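Local coordinates for oligopeptide ABC transporter OppAIV (Borrelia burgdorferi B31, PDB 4GL8), which probably binds oligopeptides outside the cytoplasmic membrane and delivers them to an ABC transporter for uptake, at residues 278-289 / 495-506; 297-305 / 361-372. One frame throughout, in Å; residues are numbered along the deposited sequence.

In the fold
Long-range contacts in this solute-binding protein illustrate how chemistry follows place in the fold. Contact 1 is the more central, its centre about 15 Å from that of the chain, against about 31 Å for contact 2; both are partly buried. Contact 1 pairs strands 280-285 and 287-293 with strand 492-504 through a ladder of backbone hydrogen bonds. In contact 2 a turn and the start of helix 303-311 meet the loop after helix 351-361; no direct hydrogen bond crosses it, and apolar packing with one bridging water does the work. Strand 287-293 leads on to helix 303-311. The contacts do not touch, and contact 2 is nested inside the loop that contact 1 closes.

Contact 1: residues 278-289 / 495-506; sequences DDYYSMGINSTS and LNITSSSYLFRN
Tyr280 and Tyr281 leave neighbouring positions of one strand by different torsions: Tyr280 turns CG anti to the backbone N (chi1 173°), which brings its hydroxyl to Ser501, whereas Tyr281 sets CG anti to the carbonyl carbon (chi1 -67°), swinging its hydroxyl to Asn506. Tyr280 OH and Ser501 OG share a short hydrogen bond of 2.5 Å, with the serine at the ring's edge. Beyond the end of the strand, Asn506 ND2 gives one hydrogen to Tyr281 OH at 2.9 Å and one to Asp278 O at 3.0 Å; both acceptors lie close to its amide plane, which fixes the rotation of the amide. Between these side chains runs an antiparallel ladder, with Tyr281-Tyr502 and Met283-Ser500 as hydrogen-bonded pairs. Across the corner at Asn286, centre of an inverse gamma turn, the register shifts by two between Gly284 and Thr288, a beta bulge. A classic bulge follows: Ser289 O accepts from both Leu495 N and Asn496 N. Two waters bridge the segments here, one between Ser287 OG and Thr498 OG1, the other between Ser289 OG and Asn496 ND2, from which it accepts. Ser500 OG packs 3.4 Å from Ile285 CD1 and bonds outward to Lys264. Helix 271-274 lies against Tyr280 and Ser501, helix 247-255 against Leu503, and helix 315-323 against Asn496, while Ser287 touches the bound peptide and strand 422-428 pairs with strand 287-293.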
loop_
_atom_site.group_PDB
_atom_site.type_symbol
_atom_site.label_atom_id
_atom_site.label_comp_id
_atom_site.label_asym_id
_atom_site.label_seq_id
_atom_site.Cartn_x
_atom_site.Cartn_y
_atom_site.Cartn_z
ATOM N N ASP A 278 13.441 18.158 -17.410
ATOM C CA ASP A 278 14.599 17.386 -17.020
ATOM C C ASP A 278 14.500 16.909 -15.568
ATOM O O ASP A 278 15.311 16.087 -15.123
ATOM C CB ASP A 278 15.850 18.229 -17.221
ATOM C CG ASP A 278 16.033 18.681 -18.692
ATOM O OD1 ASP A 278 15.470 18.046 -19.630
ATOM O OD2 ASP A 278 16.759 19.673 -18.899
ATOM N N ASP A 279 13.508 17.420 -14.839
ATOM C CA ASP A 279 13.336 17.074 -13.437
ATOM C C ASP A 279 12.094 16.218 -13.221
ATOM O O ASP A 279 11.650 16.066 -12.097
ATOM C CB ASP A 279 13.329 18.339 -12.560
ATOM C CG ASP A 279 12.200 19.295 -12.894
ATOM O OD1 ASP A 279 12.179 20.401 -12.303
ATOM O OD2 ASP A 279 11.327 18.964 -13.736
ATOM N N TYR A 280 11.557 15.661 -14.305
ATOM C CA TYR A 280 10.389 14.784 -14.258
ATOM C C TYR A 280 10.846 13.340 -14.367
ATOM O O TYR A 280 11.748 13.020 -15.150
ATOM C CB TYR A 280 9.420 15.099 -15.407
ATOM C CG TYR A 280 8.253 14.130 -15.556
ATOM C CD1 TYR A 280 7.081 14.303 -14.823
ATOM C CD2 TYR A 280 8.319 13.053 -16.453
ATOM C CE1 TYR A 280 6.006 13.423 -14.953
ATOM C CE2 TYR A 280 7.257 12.175 -16.599
ATOM C CZ TYR A 280 6.103 12.367 -15.841
ATOM O OH TYR A 280 5.062 11.508 -15.975
ATOM N N TYR A 281 10.196 12.483 -13.590
ATOM C CA TYR A 281 10.498 11.066 -13.540
ATOM C C TYR A 281 9.199 10.286 -13.617
ATOM O O TYR A 281 8.139 10.797 -13.267
ATOM C CB TYR A 281 11.145 10.715 -12.225
ATOM C CG TYR A 281 12.516 11.291 -11.991
ATOM C CD1 TYR A 281 12.684 12.647 -11.699
ATOM C CD2 TYR A 281 13.647 10.475 -11.997
ATOM C CE1 TYR A 281 13.942 13.175 -11.453
ATOM C CE2 TYR A 281 14.907 11.005 -11.744
ATOM C CZ TYR A 281 15.040 12.359 -11.475
ATOM O OH TYR A 281 16.280 12.891 -11.210
ATOM N N SER A 282 9.295 9.042 -14.058
ATOM C CA SER A 282 8.117 8.221 -14.247
ATOM C C SER A 282 8.533 6.775 -14.254
ATOM O O SER A 282 9.560 6.424 -14.842
ATOM C CB SER A 282 7.433 8.568 -15.578
ATOM O OG SER A 282 6.259 7.804 -15.695
ATOM N N MET A 283 7.743 5.937 -13.598
ATOM C CA MET A 283 8.023 4.517 -13.576
ATOM C C MET A 283 6.766 3.709 -13.380
ATOM O O MET A 283 5.886 4.113 -12.621
ATOM C CB MET A 283 9.001 4.182 -12.446
ATOM C CG MET A 283 9.553 2.771 -12.548
ATOM S SD MET A 283 10.839 2.407 -11.364
ATOM C CE MET A 283 12.267 3.167 -12.147
ATOM N N GLY A 284 6.704 2.573 -14.071
ATOM C CA GLY A 284 5.754 1.526 -13.756
ATOM C C GLY A 284 6.017 1.003 -12.333
ATOM O O GLY A 284 7.147 0.649 -12.006
ATOM N N ILE A 285 4.993 0.967 -11.487
ATOM C CA ILE A 285 5.172 0.446 -10.114
ATOM C C ILE A 285 4.276 -0.761 -9.838
ATOM O O ILE A 285 3.383 -1.052 -10.623
ATOM C CB ILE A 285 4.954 1.540 -9.040
ATOM C CG1 ILE A 285 3.602 2.229 -9.210
ATOM C CG2 ILE A 285 6.078 2.582 -9.099
ATOM C CD1 ILE A 285 3.197 3.048 -7.988
ATOM N N ASN A 286 4.523 -1.463 -8.723
ATOM C CA ASN A 286 3.717 -2.607 -8.333
ATOM C C ASN A 286 2.455 -2.158 -7.631
ATOM O O ASN A 286 2.222 -2.445 -6.446
ATOM C CB ASN A 286 4.514 -3.531 -7.438
ATOM C CG ASN A 286 5.480 -4.403 -8.220
ATOM O OD1 ASN A 286 5.332 -4.592 -9.427
ATOM N ND2 ASN A 286 6.477 -4.935 -7.530
ATOM N N SER A 287 1.601 -1.500 -8.378
ATOM C CA SER A 287 0.447 -0.869 -7.794
ATOM C C SER A 287 -0.655 -0.870 -8.844
ATOM O O SER A 287 -0.360 -0.776 -10.025
ATOM C CB SER A 287 0.859 0.538 -7.372
ATOM O OG SER A 287 -0.005 1.024 -6.402
ATOM N N THR A 288 -1.906 -1.047 -8.423
ATOM C CA THR A 288 -3.028 -1.156 -9.325
ATOM C C THR A 288 -4.079 -0.098 -9.045
ATOM O O THR A 288 -4.215 0.398 -7.927
ATOM C CB THR A 288 -3.738 -2.543 -9.248
ATOM O OG1 THR A 288 -4.294 -2.776 -7.950
ATOM C CG2 THR A 288 -2.777 -3.699 -9.619
ATOM N N SER A 289 -4.857 0.193 -10.082
ATOM C CA SER A 289 -6.075 0.998 -9.971
ATOM C C SER A 289 -7.287 0.106 -10.291
ATOM O O SER A 289 -7.317 -0.594 -11.306
ATOM C CB SER A 289 -6.011 2.202 -10.915
ATOM O OG SER A 289 -7.309 2.783 -11.121
ATOM N N LEU A 495 -8.783 -1.759 -13.589
ATOM C CA LEU A 495 -8.537 -0.731 -14.584
ATOM C C LEU A 495 -7.130 -0.690 -15.171
ATOM O O LEU A 495 -6.962 -0.684 -16.385
ATOM C CB LEU A 495 -8.862 0.641 -13.981
ATOM C CG LEU A 495 -10.347 0.888 -13.687
ATOM C CD1 LEU A 495 -10.530 2.153 -12.881
ATOM C CD2 LEU A 495 -11.134 0.990 -14.963
ATOM N N ASN A 496 -6.112 -0.594 -14.331
ATOM C CA ASN A 496 -4.762 -0.568 -14.868
ATOM C C ASN A 496 -3.723 -0.887 -13.825
ATOM O O ASN A 496 -4.026 -0.993 -12.630
ATOM C CB ASN A 496 -4.448 0.779 -15.521
ATOM C CG ASN A 496 -4.670 1.938 -14.581
ATOM O OD1 ASN A 496 -3.949 2.102 -13.602
ATOM N ND2 ASN A 496 -5.687 2.749 -14.874
ATOM N N ILE A 497 -2.512 -1.107 -14.316
ATOM C CA ILE A 497 -1.339 -1.231 -13.494
ATOM C C ILE A 497 -0.696 0.134 -13.532
ATOM O O ILE A 497 -0.334 0.634 -14.603
ATOM C CB ILE A 497 -0.334 -2.239 -14.067
ATOM C CG1 ILE A 497 -1.009 -3.588 -14.372
ATOM C CG2 ILE A 497 0.871 -2.330 -13.130
ATOM C CD1 ILE A 497 -1.602 -4.320 -13.170
ATOM N N THR A 498 -0.502 0.715 -12.364
ATOM C CA THR A 498 -0.187 2.150 -12.235
ATOM C C THR A 498 1.249 2.496 -12.630
ATOM O O THR A 498 2.146 1.693 -12.440
ATOM C CB THR A 498 -0.428 2.573 -10.766
ATOM O OG1 THR A 498 -1.840 2.677 -10.538
ATOM C CG2 THR A 498 0.274 3.885 -10.429
ATOM N N SER A 499 1.438 3.696 -13.175
ATOM C CA SER A 499 2.753 4.336 -13.297
ATOM C C SER A 499 2.711 5.659 -12.567
ATOM O O SER A 499 1.849 6.464 -12.848
ATOM C CB SER A 499 3.097 4.615 -14.761
ATOM O OG SER A 499 3.274 3.386 -15.460
ATOM N N SER A 500 3.633 5.904 -11.647
ATOM C CA SER A 500 3.607 7.146 -10.888
ATOM C C SER A 500 4.558 8.192 -11.458
ATOM O O SER A 500 5.575 7.870 -12.036
ATOM C CB SER A 500 3.974 6.871 -9.444
ATOM O OG SER A 500 2.843 6.394 -8.734
ATOM N N SER A 501 4.230 9.451 -11.224
ATOM C CA SER A 501 4.980 10.580 -11.761
ATOM C C SER A 501 5.646 11.330 -10.610
ATOM O O SER A 501 5.121 11.351 -9.509
ATOM C CB SER A 501 4.025 11.507 -12.517
ATOM O OG SER A 501 3.784 11.044 -13.836
ATOM N N TYR A 502 6.827 11.898 -10.844
ATOM C CA TYR A 502 7.529 12.657 -9.792
ATOM C C TYR A 502 8.252 13.863 -10.356
ATOM O O TYR A 502 8.713 13.836 -11.521
ATOM C CB TYR A 502 8.581 11.795 -9.082
ATOM C CG TYR A 502 8.137 10.415 -8.693
ATOM C CD1 TYR A 502 7.831 10.106 -7.355
ATOM C CD2 TYR A 502 8.043 9.403 -9.648
ATOM C CE1 TYR A 502 7.426 8.842 -6.998
ATOM C CE2 TYR A 502 7.637 8.132 -9.294
ATOM C CZ TYR A 502 7.330 7.854 -7.971
ATOM O OH TYR A 502 6.933 6.585 -7.621
ATOM N N LEU A 503 8.356 14.911 -9.532
ATOM C CA LEU A 503 9.267 16.027 -9.797
ATOM C C LEU A 503 10.272 16.045 -8.671
ATOM O O LEU A 503 9.902 15.938 -7.508
ATOM C CB LEU A 503 8.534 17.380 -9.868
ATOM C CG LEU A 503 7.545 17.542 -11.032
ATOM C CD1 LEU A 503 6.612 18.722 -10.792
ATOM C CD2 LEU A 503 8.276 17.712 -12.352
ATOM N N PHE A 504 11.542 16.212 -9.019
ATOM C CA PHE A 504 12.647 16.188 -8.051
ATOM C C PHE A 504 13.753 17.084 -8.602
ATOM O O PHE A 504 14.153 16.943 -9.748
ATOM C CB PHE A 504 13.111 14.742 -7.875
ATOM C CG PHE A 504 14.330 14.567 -7.010
ATOM C CD1 PHE A 504 14.225 14.529 -5.618
ATOM C CD2 PHE A 504 15.564 14.350 -7.581
ATOM C CE1 PHE A 504 15.349 14.332 -4.823
ATOM C CE2 PHE A 504 16.696 14.160 -6.792
ATOM C CZ PHE A 504 16.590 14.146 -5.409
ATOM N N ARG A 505 14.214 18.010 -7.768
ATOM C CA ARG A 505 15.214 19.002 -8.137
ATOM C C ARG A 505 16.608 18.370 -8.203
ATOM O O ARG A 505 17.425 18.508 -7.276
ATOM C CB ARG A 505 15.164 20.169 -7.137
ATOM C CG ARG A 505 13.924 21.063 -7.299
ATOM C CD ARG A 505 13.970 21.906 -8.577
ATOM N NE ARG A 505 15.193 22.729 -8.678
ATOM C CZ ARG A 505 15.380 23.926 -8.111
ATOM N NH1 ARG A 505 14.431 24.526 -7.384
ATOM N NH2 ARG A 505 16.545 24.526 -8.247
ATOM N N ASN A 506 16.849 17.638 -9.299
ATOM C CA ASN A 506 18.116 16.935 -9.499
ATOM C C ASN A 506 19.305 17.865 -9.802
ATOM O O ASN A 506 20.437 17.410 -9.804
ATOM C CB ASN A 506 17.996 15.810 -10.552
ATOM C CG ASN A 506 17.421 16.289 -11.885
ATOM O OD1 ASN A 506 17.555 17.452 -12.247
ATOM N ND2 ASN A 506 16.767 15.388 -12.608
HETATM O O HOH W 1 -1.764 3.168 -7.613
HETATM O O HOH W 2 -6.939 4.603 -13.101
#

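Contact 2: residues 297-305 / 361-372; sequences VKPLDNVKV and AGYPNGNNFPLL
The Pro299 ring meets Tyr363, Phe369 and Pro370, each at a different carbon. Its CB lies 3.4 Å from Tyr363 OH; its CG approaches Phe369 CE1 at 3.5 Å, the two side chains crossing at about a right angle; and its CD meets Pro370 CG at 3.6 Å, the prolines reaching toward each other. The aromatic pair is itself ordered, for Phe369 CD1 lies above one face of the Tyr363 ring, offset toward its rim, while Tyr363 CG lies at the edge of the Phe369 ring. Val305 works between them: CG1 comes to the edge of Phe369, 3.8 Å from CE1, and CG2, anti to the carbonyl carbon, reaches Tyr363 CE2 and Ala361 CB. The proline follows a cis peptide bond and opens a type I turn ending at Asn302, the N-cap of helix 303-311; on the other segment, helix 351-361 finishes in a Schellman motif at Gly362. A helix start thus packs beside a helix end. A water joins the segments, accepting from Asn302 ND2 at 2.8 Å and bonding to Tyr363 OH in the plane of the phenol ring. Farther along, Leu300 CD2 and Leu372 CD1 meet tip to tip at 3.9 Å, both against Ile422 of strand 422-428.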
loop_
_atom_site.group_PDB
_atom_site.type_symbol
_atom_site.label_atom_id
_atom_site.label_comp_id
_atom_site.label_asym_id
_atom_site.label_seq_id
_atom_site.Cartn_x
_atom_site.Cartn_y
_atom_site.Cartn_z
ATOM N N VAL A 297 -24.740 -3.616 -1.631
ATOM C CA VAL A 297 -25.555 -2.518 -2.158
ATOM C C VAL A 297 -26.135 -2.923 -3.486
ATOM O O VAL A 297 -25.391 -3.229 -4.408
ATOM C CB VAL A 297 -24.757 -1.200 -2.318
ATOM C CG1 VAL A 297 -25.602 -0.153 -3.020
ATOM C CG2 VAL A 297 -24.324 -0.691 -0.958
ATOM N N LYS A 298 -27.455 -2.925 -3.595
ATOM C CA LYS A 298 -28.086 -3.331 -4.839
ATOM C C LYS A 298 -28.009 -2.242 -5.897
ATOM O O LYS A 298 -28.143 -1.069 -5.566
ATOM C CB LYS A 298 -29.526 -3.744 -4.579
ATOM C CG LYS A 298 -29.589 -4.974 -3.692
ATOM C CD LYS A 298 -30.993 -5.487 -3.538
ATOM C CE LYS A 298 -31.024 -6.816 -2.799
ATOM N NZ LYS A 298 -30.619 -7.954 -3.671
ATOM N N PRO A 299 -27.826 -2.614 -7.190
ATOM C CA PRO A 299 -27.746 -3.942 -7.776
ATOM C C PRO A 299 -26.302 -4.455 -8.000
ATOM O O PRO A 299 -26.066 -5.256 -8.915
ATOM C CB PRO A 299 -28.432 -3.730 -9.123
ATOM C CG PRO A 299 -27.955 -2.368 -9.537
ATOM C CD PRO A 299 -27.830 -1.583 -8.249
ATOM N N LEU A 300 -25.368 -4.049 -7.143
ATOM C CA LEU A 300 -23.982 -4.459 -7.290
ATOM C C LEU A 300 -23.771 -5.926 -6.873
ATOM O O LEU A 300 -22.736 -6.517 -7.173
ATOM C CB LEU A 300 -23.046 -3.501 -6.546
ATOM C CG LEU A 300 -23.170 -2.022 -6.937
ATOM C CD1 LEU A 300 -22.295 -1.130 -6.072
ATOM C CD2 LEU A 300 -22.774 -1.851 -8.397
ATOM N N ASP A 301 -24.792 -6.520 -6.253
ATOM C CA ASP A 301 -24.822 -7.941 -5.965
ATOM C C ASP A 301 -25.119 -8.789 -7.208
ATOM O O ASP A 301 -25.127 -10.013 -7.127
ATOM C CB ASP A 301 -25.842 -8.262 -4.829
ATOM C CG ASP A 301 -27.244 -7.733 -5.105
ATOM O OD1 ASP A 301 -27.465 -7.000 -6.070
ATOM O OD2 ASP A 301 -28.162 -8.034 -4.318
ATOM N N ASN A 302 -25.374 -8.136 -8.343
ATOM C CA ASN A 302 -25.725 -8.806 -9.589
ATOM C C ASN A 302 -24.498 -8.905 -10.492
ATOM O O ASN A 302 -24.043 -7.884 -11.013
ATOM C CB ASN A 302 -26.840 -8.022 -10.300
ATOM C CG ASN A 302 -27.448 -8.773 -11.457
ATOM O OD1 ASN A 302 -26.796 -9.564 -12.145
ATOM N ND2 ASN A 302 -28.700 -8.522 -11.683
ATOM N N VAL A 303 -23.995 -10.125 -10.693
ATOM C CA VAL A 303 -22.725 -10.335 -11.436
ATOM C C VAL A 303 -22.759 -9.664 -12.811
ATOM O O VAL A 303 -21.805 -9.011 -13.194
ATOM C CB VAL A 303 -22.307 -11.825 -11.485
ATOM C CG1 VAL A 303 -23.289 -12.680 -12.286
ATOM C CG2 VAL A 303 -20.910 -11.998 -12.045
ATOM N N LYS A 304 -23.906 -9.771 -13.487
ATOM C CA LYS A 304 -24.158 -9.109 -14.760
ATOM C C LYS A 304 -24.020 -7.603 -14.706
ATOM O O LYS A 304 -23.506 -7.008 -15.650
ATOM C CB LYS A 304 -25.571 -9.439 -15.282
ATOM C CG LYS A 304 -25.748 -10.894 -15.683
ATOM C CD LYS A 304 -26.893 -11.051 -16.651
ATOM C CE LYS A 304 -26.947 -12.477 -17.169
ATOM N NZ LYS A 304 -27.733 -13.287 -16.203
ATOM N N VAL A 305 -24.504 -6.985 -13.625
ATOM C CA VAL A 305 -24.296 -5.546 -13.433
ATOM C C VAL A 305 -22.788 -5.261 -13.279
ATOM O O VAL A 305 -22.230 -4.410 -13.964
ATOM C CB VAL A 305 -25.093 -5.016 -12.235
ATOM C CG1 VAL A 305 -24.619 -3.630 -11.823
ATOM C CG2 VAL A 305 -26.576 -4.955 -12.574
ATOM N N ALA A 361 -29.778 -8.017 -17.080
ATOM C CA ALA A 361 -29.864 -7.826 -15.638
ATOM C C ALA A 361 -31.177 -7.164 -15.231
ATOM O O ALA A 361 -31.517 -7.183 -14.055
ATOM C CB ALA A 361 -28.695 -6.996 -15.140
ATOM N N GLY A 362 -31.898 -6.576 -16.178
ATOM C CA GLY A 362 -33.199 -5.945 -15.893
ATOM C C GLY A 362 -33.234 -4.432 -16.086
ATOM O O GLY A 362 -34.199 -3.797 -15.702
ATOM N N TYR A 363 -32.197 -3.855 -16.706
ATOM C CA TYR A 363 -32.092 -2.396 -16.902
ATOM C C TYR A 363 -31.830 -2.053 -18.368
ATOM O O TYR A 363 -30.794 -1.476 -18.703
ATOM C CB TYR A 363 -30.969 -1.823 -16.015
ATOM C CG TYR A 363 -31.012 -2.394 -14.638
ATOM C CD1 TYR A 363 -31.888 -1.887 -13.702
ATOM C CD2 TYR A 363 -30.237 -3.497 -14.296
ATOM C CE1 TYR A 363 -31.970 -2.426 -12.439
ATOM C CE2 TYR A 363 -30.328 -4.067 -13.030
ATOM C CZ TYR A 363 -31.206 -3.514 -12.105
ATOM O OH TYR A 363 -31.346 -4.023 -10.838
ATOM N N PRO A 364 -32.754 -2.437 -19.257
ATOM C CA PRO A 364 -32.481 -2.157 -20.660
ATOM C C PRO A 364 -32.349 -0.644 -20.890
ATOM O O PRO A 364 -33.062 0.153 -20.271
ATOM C CB PRO A 364 -33.700 -2.761 -21.384
ATOM C CG PRO A 364 -34.781 -2.735 -20.358
ATOM C CD PRO A 364 -34.069 -3.076 -19.077
ATOM N N ASN A 365 -31.403 -0.266 -21.732
ATOM C CA ASN A 365 -31.014 1.143 -21.931
ATOM C C ASN A 365 -30.924 1.960 -20.637
ATOM O O ASN A 365 -31.150 3.170 -20.638
ATOM C CB ASN A 365 -31.926 1.842 -22.946
ATOM C CG ASN A 365 -31.284 3.117 -23.517
ATOM O OD1 ASN A 365 -30.089 3.126 -23.852
ATOM N ND2 ASN A 365 -32.063 4.209 -23.595
ATOM N N GLY A 366 -30.581 1.273 -19.548
ATOM C CA GLY A 366 -30.436 1.876 -18.248
ATOM C C GLY A 366 -31.696 2.058 -17.425
ATOM O O GLY A 366 -31.606 2.528 -16.301
ATOM N N ASN A 367 -32.859 1.692 -17.960
ATOM C CA ASN A 367 -34.139 1.890 -17.251
ATOM C C ASN A 367 -34.152 1.278 -15.847
ATOM O O ASN A 367 -33.751 0.123 -15.663
ATOM C CB ASN A 367 -35.311 1.279 -18.015
ATOM C CG ASN A 367 -35.579 1.959 -19.334
ATOM O OD1 ASN A 367 -35.158 3.088 -19.573
ATOM N ND2 ASN A 367 -36.298 1.264 -20.203
ATOM N N ASN A 368 -34.583 2.075 -14.872
ATOM C CA ASN A 368 -34.663 1.667 -13.483
ATOM C C ASN A 368 -33.343 1.376 -12.784
ATOM O O ASN A 368 -33.358 0.974 -11.624
ATOM C CB ASN A 368 -35.636 0.487 -13.337
ATOM C CG ASN A 368 -37.040 0.857 -13.778
ATOM O OD1 ASN A 368 -37.616 1.826 -13.272
ATOM N ND2 ASN A 368 -37.580 0.126 -14.744
ATOM N N PHE A 369 -32.201 1.637 -13.436
ATOM C CA PHE A 369 -30.920 1.603 -12.723
ATOM C C PHE A 369 -30.878 2.698 -11.643
ATOM O O PHE A 369 -31.139 3.855 -11.936
ATOM C CB PHE A 369 -29.724 1.753 -13.652
ATOM C CG PHE A 369 -28.456 1.146 -13.076
ATOM C CD1 PHE A 369 -28.244 -0.243 -13.139
ATOM C CD2 PHE A 369 -27.524 1.933 -12.420
ATOM C CE1 PHE A 369 -27.118 -0.821 -12.601
ATOM C CE2 PHE A 369 -26.406 1.347 -11.853
ATOM C CZ PHE A 369 -26.193 -0.035 -11.953
ATOM N N PRO A 370 -30.579 2.330 -10.383
ATOM C CA PRO A 370 -30.619 3.376 -9.356
ATOM C C PRO A 370 -29.449 4.353 -9.433
ATOM O O PRO A 370 -28.419 4.075 -10.062
ATOM C CB PRO A 370 -30.565 2.594 -8.035
ATOM C CG PRO A 370 -30.014 1.252 -8.395
ATOM C CD PRO A 370 -30.385 0.983 -9.817
ATOM N N LEU A 371 -29.600 5.479 -8.762
ATOM C CA LEU A 371 -28.550 6.462 -8.680
ATOM C C LEU A 371 -27.518 6.045 -7.633
ATOM O O LEU A 371 -27.707 6.269 -6.465
ATOM C CB LEU A 371 -29.178 7.826 -8.342
ATOM C CG LEU A 371 -28.213 9.021 -8.272
ATOM C CD1 LEU A 371 -27.597 9.300 -9.637
ATOM C CD2 LEU A 371 -28.921 10.247 -7.728
ATOM N N LEU A 372 -26.417 5.447 -8.052
ATOM C CA LEU A 372 -25.314 5.112 -7.126
ATOM C C LEU A 372 -24.265 6.256 -6.966
ATOM O O LEU A 372 -24.010 7.014 -7.913
ATOM C CB LEU A 372 -24.588 3.869 -7.627
ATOM C CG LEU A 372 -25.446 2.623 -7.838
ATOM C CD1 LEU A 372 -24.607 1.536 -8.498
ATOM C CD2 LEU A 372 -26.048 2.131 -6.524
HETATM O O HOH W 3 -30.057 -6.683 -10.037
#